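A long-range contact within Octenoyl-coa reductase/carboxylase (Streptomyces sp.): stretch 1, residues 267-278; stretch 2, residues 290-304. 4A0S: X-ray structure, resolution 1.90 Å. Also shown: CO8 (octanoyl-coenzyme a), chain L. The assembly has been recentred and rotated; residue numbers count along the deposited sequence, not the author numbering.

Stretch 1 267-278: DLVINRAELGIT
Stretch 2, residues 290-304: ETGRKLAKLVVEKAG

Stretch 1 runs as a short strand that ends at Asn271 into a weakly bonded helical turn, roughly 272-275; it packs on helix 290-303, whose direction is nearly antiparallel to the strand (150°, axes 9.7 Å apart at closest approach). CA atoms pair as Leu268 with Lys302 (6.2 Å), Ile270 with Leu298 (7.8 Å) and Leu275 with Thr291 (6.7 Å). No direct hydrogen bond crosses the contact, which is chiefly apolar. Leu268 (chi1 m, chi2 t) points toward the helix end, its CD1 3.8 Å from Ala303 CB. Val269 points away, but its N donates to water 1 (2.9 Å), which also weakly accepts from Lys302 NZ (3.3 Å). Lys302 (m, t, t, m) points toward stretch 1, its CE 3.3 Å from Val269 O and 3.7 Å from Ile270 CG1. Ile270 (m, t) points toward the helix, with CD1 3.6 Å from Leu295 CD1 and CG2 3.7 Å from Leu298 CD1. Asn271 (t) faces away and caps the turn, its OD1 accepting from Ala273 N (2.9 Å). Leu275 (m, t) is a knob among Thr291, Lys294, Leu295 and Leu298; its CD1 lies 3.5 Å from Leu295 CD1 (Leu295 t, p). Gly276 leaves the turn with phi/psi 73/37, and water 3 donates to Gly276 O and Thr291 OG1, each 2.7 Å away. Ile277 (m, t) closes the contact, CG1 3.7 Å from Thr291 CG2 (Thr291 m).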

# COMPACT_ATOMS: atom_id res chain seq x y z
N ASP A 267 -15.28 -18.69 18.13
CA ASP A 267 -16.49 -19.49 18.25
C ASP A 267 -17.00 -20.01 16.92
O ASP A 267 -17.95 -20.81 16.89
CB ASP A 267 -17.59 -18.73 18.99
CG ASP A 267 -18.25 -17.70 18.14
OD1 ASP A 267 -17.54 -16.79 17.67
OD2 ASP A 267 -19.49 -17.80 17.94
N LEU A 268 -16.38 -19.57 15.83
CA LEU A 268 -16.65 -20.14 14.53
C LEU A 268 -15.56 -21.14 14.23
O LEU A 268 -14.39 -20.79 14.05
CB LEU A 268 -16.71 -19.07 13.44
CG LEU A 268 -17.73 -17.96 13.69
CD1 LEU A 268 -17.66 -16.99 12.53
CD2 LEU A 268 -19.15 -18.51 13.88
N VAL A 269 -15.97 -22.40 14.22
CA VAL A 269 -15.03 -23.48 14.11
C VAL A 269 -15.51 -24.45 13.06
O VAL A 269 -16.70 -24.80 13.01
CB VAL A 269 -14.87 -24.20 15.45
CG1 VAL A 269 -13.77 -25.23 15.36
CG2 VAL A 269 -14.58 -23.18 16.54
N ILE A 270 -14.58 -24.85 12.21
CA ILE A 270 -14.82 -25.87 11.21
C ILE A 270 -13.92 -27.05 11.55
O ILE A 270 -12.70 -26.91 11.58
CB ILE A 270 -14.52 -25.37 9.77
CG1 ILE A 270 -15.52 -24.29 9.34
CG2 ILE A 270 -14.55 -26.51 8.77
CD1 ILE A 270 -15.15 -23.59 8.02
N ASN A 271 -14.52 -28.21 11.81
CA ASN A 271 -13.71 -29.41 11.94
C ASN A 271 -13.43 -29.92 10.53
O ASN A 271 -14.35 -30.11 9.75
CB ASN A 271 -14.41 -30.47 12.80
CG ASN A 271 -13.49 -31.62 13.14
OD1 ASN A 271 -12.92 -32.27 12.26
ND2 ASN A 271 -13.31 -31.87 14.45
N ARG A 272 -12.16 -30.14 10.20
CA ARG A 272 -11.84 -30.55 8.84
C ARG A 272 -12.31 -31.95 8.43
O ARG A 272 -12.29 -32.28 7.26
CB ARG A 272 -10.36 -30.32 8.51
CG ARG A 272 -9.40 -31.22 9.26
CD ARG A 272 -8.14 -31.42 8.44
NE ARG A 272 -7.29 -30.24 8.46
CZ ARG A 272 -6.14 -30.13 7.80
NH1 ARG A 272 -5.69 -31.13 7.06
NH2 ARG A 272 -5.43 -29.01 7.89
N ALA A 273 -12.75 -32.76 9.39
CA ALA A 273 -13.45 -34.02 9.09
C ALA A 273 -14.88 -33.76 8.61
O ALA A 273 -15.42 -34.49 7.77
CB ALA A 273 -13.46 -34.91 10.30
N GLU A 274 -15.50 -32.71 9.15
CA GLU A 274 -16.80 -32.21 8.71
C GLU A 274 -16.75 -31.85 7.22
O GLU A 274 -17.78 -31.82 6.53
CB GLU A 274 -17.17 -30.97 9.54
CG GLU A 274 -18.59 -30.43 9.41
CD GLU A 274 -18.71 -29.00 9.94
OE1 GLU A 274 -17.72 -28.50 10.54
OE2 GLU A 274 -19.78 -28.38 9.77
N LEU A 275 -15.54 -31.59 6.74
CA LEU A 275 -15.28 -31.39 5.32
C LEU A 275 -14.83 -32.68 4.66
O LEU A 275 -14.95 -32.83 3.44
CB LEU A 275 -14.21 -30.34 5.11
CG LEU A 275 -14.60 -28.88 5.34
CD1 LEU A 275 -13.35 -28.10 5.68
CD2 LEU A 275 -15.30 -28.33 4.11
N GLY A 276 -14.30 -33.61 5.45
CA GLY A 276 -13.76 -34.83 4.89
C GLY A 276 -12.44 -34.55 4.20
O GLY A 276 -12.14 -35.14 3.16
N ILE A 277 -11.66 -33.64 4.77
CA ILE A 277 -10.31 -33.41 4.29
C ILE A 277 -9.41 -34.53 4.82
O ILE A 277 -9.43 -34.87 6.01
CB ILE A 277 -9.79 -32.01 4.67
CG1 ILE A 277 -10.62 -30.92 3.96
CG2 ILE A 277 -8.30 -31.87 4.34
CD1 ILE A 277 -10.39 -29.49 4.51
N THR A 278 -8.67 -35.14 3.89
CA THR A 278 -7.65 -36.13 4.21
C THR A 278 -6.39 -35.68 3.48
O THR A 278 -6.47 -34.83 2.60
CB THR A 278 -8.07 -37.53 3.73
OG1 THR A 278 -8.45 -37.47 2.34
CG2 THR A 278 -9.25 -38.03 4.53
N GLU A 290 -14.41 -29.19 -5.19
CA GLU A 290 -15.65 -29.53 -4.48
C GLU A 290 -15.52 -29.15 -3.01
O GLU A 290 -16.35 -28.41 -2.49
CB GLU A 290 -15.98 -31.02 -4.58
CG GLU A 290 -16.30 -31.52 -5.97
CD GLU A 290 -16.29 -33.04 -6.03
OE1 GLU A 290 -15.21 -33.62 -6.26
OE2 GLU A 290 -17.35 -33.66 -5.83
N THR A 291 -14.47 -29.65 -2.36
CA THR A 291 -14.23 -29.40 -0.95
C THR A 291 -14.03 -27.92 -0.66
O THR A 291 -14.61 -27.39 0.28
CB THR A 291 -13.02 -30.22 -0.43
OG1 THR A 291 -13.26 -31.61 -0.66
CG2 THR A 291 -12.80 -29.99 1.07
N GLY A 292 -13.23 -27.25 -1.49
CA GLY A 292 -13.04 -25.80 -1.39
C GLY A 292 -14.38 -25.11 -1.39
O GLY A 292 -14.66 -24.24 -0.56
N ARG A 293 -15.23 -25.52 -2.34
CA ARG A 293 -16.60 -25.03 -2.44
C ARG A 293 -17.40 -25.28 -1.17
O ARG A 293 -18.06 -24.38 -0.67
CB ARG A 293 -17.30 -25.65 -3.64
CG ARG A 293 -16.89 -25.06 -4.97
CD ARG A 293 -17.19 -26.02 -6.09
NE ARG A 293 -17.43 -25.33 -7.35
CZ ARG A 293 -17.53 -25.94 -8.53
NH1 ARG A 293 -17.40 -27.25 -8.62
NH2 ARG A 293 -17.76 -25.22 -9.62
N LYS A 294 -17.34 -26.51 -0.65
CA LYS A 294 -17.98 -26.84 0.63
C LYS A 294 -17.44 -25.96 1.74
O LYS A 294 -18.20 -25.45 2.57
CB LYS A 294 -17.77 -28.31 1.02
CG LYS A 294 -18.50 -29.33 0.16
CD LYS A 294 -18.77 -30.61 0.96
CE LYS A 294 -18.23 -31.87 0.27
NZ LYS A 294 -16.74 -32.00 0.39
N LEU A 295 -16.12 -25.79 1.75
CA LEU A 295 -15.45 -25.00 2.76
C LEU A 295 -15.90 -23.55 2.70
O LEU A 295 -16.28 -22.97 3.71
CB LEU A 295 -13.94 -25.11 2.60
CG LEU A 295 -13.08 -24.31 3.57
CD1 LEU A 295 -13.42 -24.64 5.02
CD2 LEU A 295 -11.64 -24.57 3.28
N ALA A 296 -15.89 -22.99 1.50
CA ALA A 296 -16.42 -21.64 1.27
C ALA A 296 -17.86 -21.53 1.73
O ALA A 296 -18.20 -20.61 2.48
CB ALA A 296 -16.30 -21.26 -0.20
N LYS A 297 -18.71 -22.46 1.30
CA LYS A 297 -20.09 -22.48 1.76
C LYS A 297 -20.15 -22.47 3.28
O LYS A 297 -20.90 -21.68 3.86
CB LYS A 297 -20.87 -23.68 1.18
CG LYS A 297 -21.84 -24.31 2.18
CD LYS A 297 -23.00 -25.06 1.54
CE LYS A 297 -24.27 -24.20 1.50
NZ LYS A 297 -24.62 -23.57 2.82
N LEU A 298 -19.36 -23.32 3.93
CA LEU A 298 -19.33 -23.36 5.38
C LEU A 298 -18.91 -22.03 6.00
O LEU A 298 -19.52 -21.58 6.97
CB LEU A 298 -18.38 -24.43 5.90
CG LEU A 298 -18.89 -25.83 6.22
CD1 LEU A 298 -17.75 -26.59 6.87
CD2 LEU A 298 -20.14 -25.79 7.12
N VAL A 299 -17.86 -21.41 5.46
CA VAL A 299 -17.44 -20.13 6.01
C VAL A 299 -18.57 -19.11 5.83
O VAL A 299 -18.88 -18.37 6.76
CB VAL A 299 -16.10 -19.62 5.43
CG1 VAL A 299 -15.66 -18.36 6.14
CG2 VAL A 299 -15.00 -20.68 5.57
N VAL A 300 -19.19 -19.09 4.65
CA VAL A 300 -20.36 -18.22 4.40
C VAL A 300 -21.45 -18.43 5.47
O VAL A 300 -21.97 -17.45 6.01
CB VAL A 300 -20.95 -18.41 2.96
CG1 VAL A 300 -22.23 -17.58 2.77
CG2 VAL A 300 -19.93 -18.04 1.87
N GLU A 301 -21.75 -19.69 5.79
CA GLU A 301 -22.75 -20.07 6.79
C GLU A 301 -22.39 -19.53 8.16
O GLU A 301 -23.25 -18.99 8.86
CB GLU A 301 -22.87 -21.59 6.95
CG GLU A 301 -23.21 -22.40 5.72
CD GLU A 301 -23.53 -23.86 6.06
OE1 GLU A 301 -24.42 -24.10 6.91
OE2 GLU A 301 -22.89 -24.77 5.48
N LYS A 302 -21.13 -19.72 8.55
CA LYS A 302 -20.68 -19.36 9.88
C LYS A 302 -20.39 -17.89 10.04
O LYS A 302 -20.75 -17.29 11.06
CB LYS A 302 -19.45 -20.18 10.27
CG LYS A 302 -19.74 -21.64 10.33
CD LYS A 302 -18.54 -22.44 10.74
CE LYS A 302 -18.89 -23.93 10.75
NZ LYS A 302 -20.00 -24.26 11.70
N ALA A 303 -19.72 -17.32 9.04
CA ALA A 303 -19.16 -15.99 9.17
C ALA A 303 -19.86 -14.98 8.27
O ALA A 303 -19.63 -13.79 8.39
CB ALA A 303 -17.67 -16.01 8.85
N GLY A 304 -20.69 -15.46 7.36
CA GLY A 304 -21.47 -14.57 6.50
C GLY A 304 -20.90 -14.33 5.12
O GLY A 304 -21.63 -13.98 4.20
N1A CO8 L . -20.65 -28.20 -21.02
C2A CO8 L . -21.57 -27.55 -20.32
N3A CO8 L . -21.33 -27.09 -19.10
C4A CO8 L . -20.12 -27.27 -18.53
C5A CO8 L . -19.13 -27.95 -19.23
C6A CO8 L . -19.42 -28.42 -20.51
N6A CO8 L . -18.50 -29.08 -21.22
N7A CO8 L . -18.05 -28.00 -18.45
C8A CO8 L . -18.34 -27.38 -17.31
N9A CO8 L . -19.61 -26.94 -17.35
C1B CO8 L . -20.31 -26.17 -16.25
C2B CO8 L . -20.67 -26.96 -14.98
O2B CO8 L . -21.97 -26.56 -14.52
C3B CO8 L . -19.59 -26.53 -13.99
O3B CO8 L . -20.11 -26.51 -12.65
P3B CO8 L . -19.49 -27.48 -11.51
O7A CO8 L . -19.62 -28.97 -12.13
O8A CO8 L . -17.91 -27.14 -11.43
O9A CO8 L . -20.19 -27.29 -10.22
C4B CO8 L . -19.31 -25.10 -14.40
O4B CO8 L . -19.38 -25.12 -15.85
C5B CO8 L . -17.92 -24.66 -13.86
O5B CO8 L . -17.70 -23.24 -14.02
P1A CO8 L . -18.33 -22.13 -12.97
O1A CO8 L . -17.67 -20.71 -13.41
O2A CO8 L . -19.82 -22.11 -12.98
O3A CO8 L . -17.78 -22.49 -11.47
P2A CO8 L . -16.63 -21.64 -10.67
O4A CO8 L . -16.18 -22.64 -9.48
O5A CO8 L . -17.02 -20.29 -10.16
O6A CO8 L . -15.34 -21.58 -11.65
CBP CO8 L . -13.52 -20.54 -12.88
CCP CO8 L . -14.55 -20.39 -11.76
CDP CO8 L . -12.59 -21.70 -12.50
CEP CO8 L . -12.73 -19.23 -12.98
CAP CO8 L . -14.29 -20.86 -14.20
OAP CO8 L . -15.34 -19.90 -14.41
C9P CO8 L . -13.37 -20.82 -15.43
O9P CO8 L . -12.53 -21.70 -15.65
N8P CO8 L . -13.59 -19.74 -16.19
C7P CO8 L . -12.81 -19.44 -17.39
C6P CO8 L . -11.42 -18.99 -16.94
C5P CO8 L . -10.42 -19.34 -18.04
O5P CO8 L . -9.90 -20.45 -18.10
N4P CO8 L . -10.20 -18.37 -18.93
C3P CO8 L . -10.84 -17.05 -18.85
C2P CO8 L . -10.12 -16.12 -19.82
S1P CO8 L . -8.55 -15.45 -19.14
C1' CO8 L . -8.41 -14.20 -20.31
O1' CO8 L . -7.94 -14.48 -21.42
C2' CO8 L . -8.89 -12.94 -19.98
C3' CO8 L . -8.82 -11.87 -20.86
C4' CO8 L . -9.24 -10.57 -20.52
C5' CO8 L . -9.94 -10.42 -19.17
C6' CO8 L . -10.60 -9.03 -19.07
C7' CO8 L . -11.54 -9.06 -17.87
C8' CO8 L . -12.15 -7.69 -17.66
O HOH W 1 -18.81 -23.09 14.56
O HOH W 2 -19.07 -27.36 12.92
O HOH W 3 -12.70 -33.72 0.89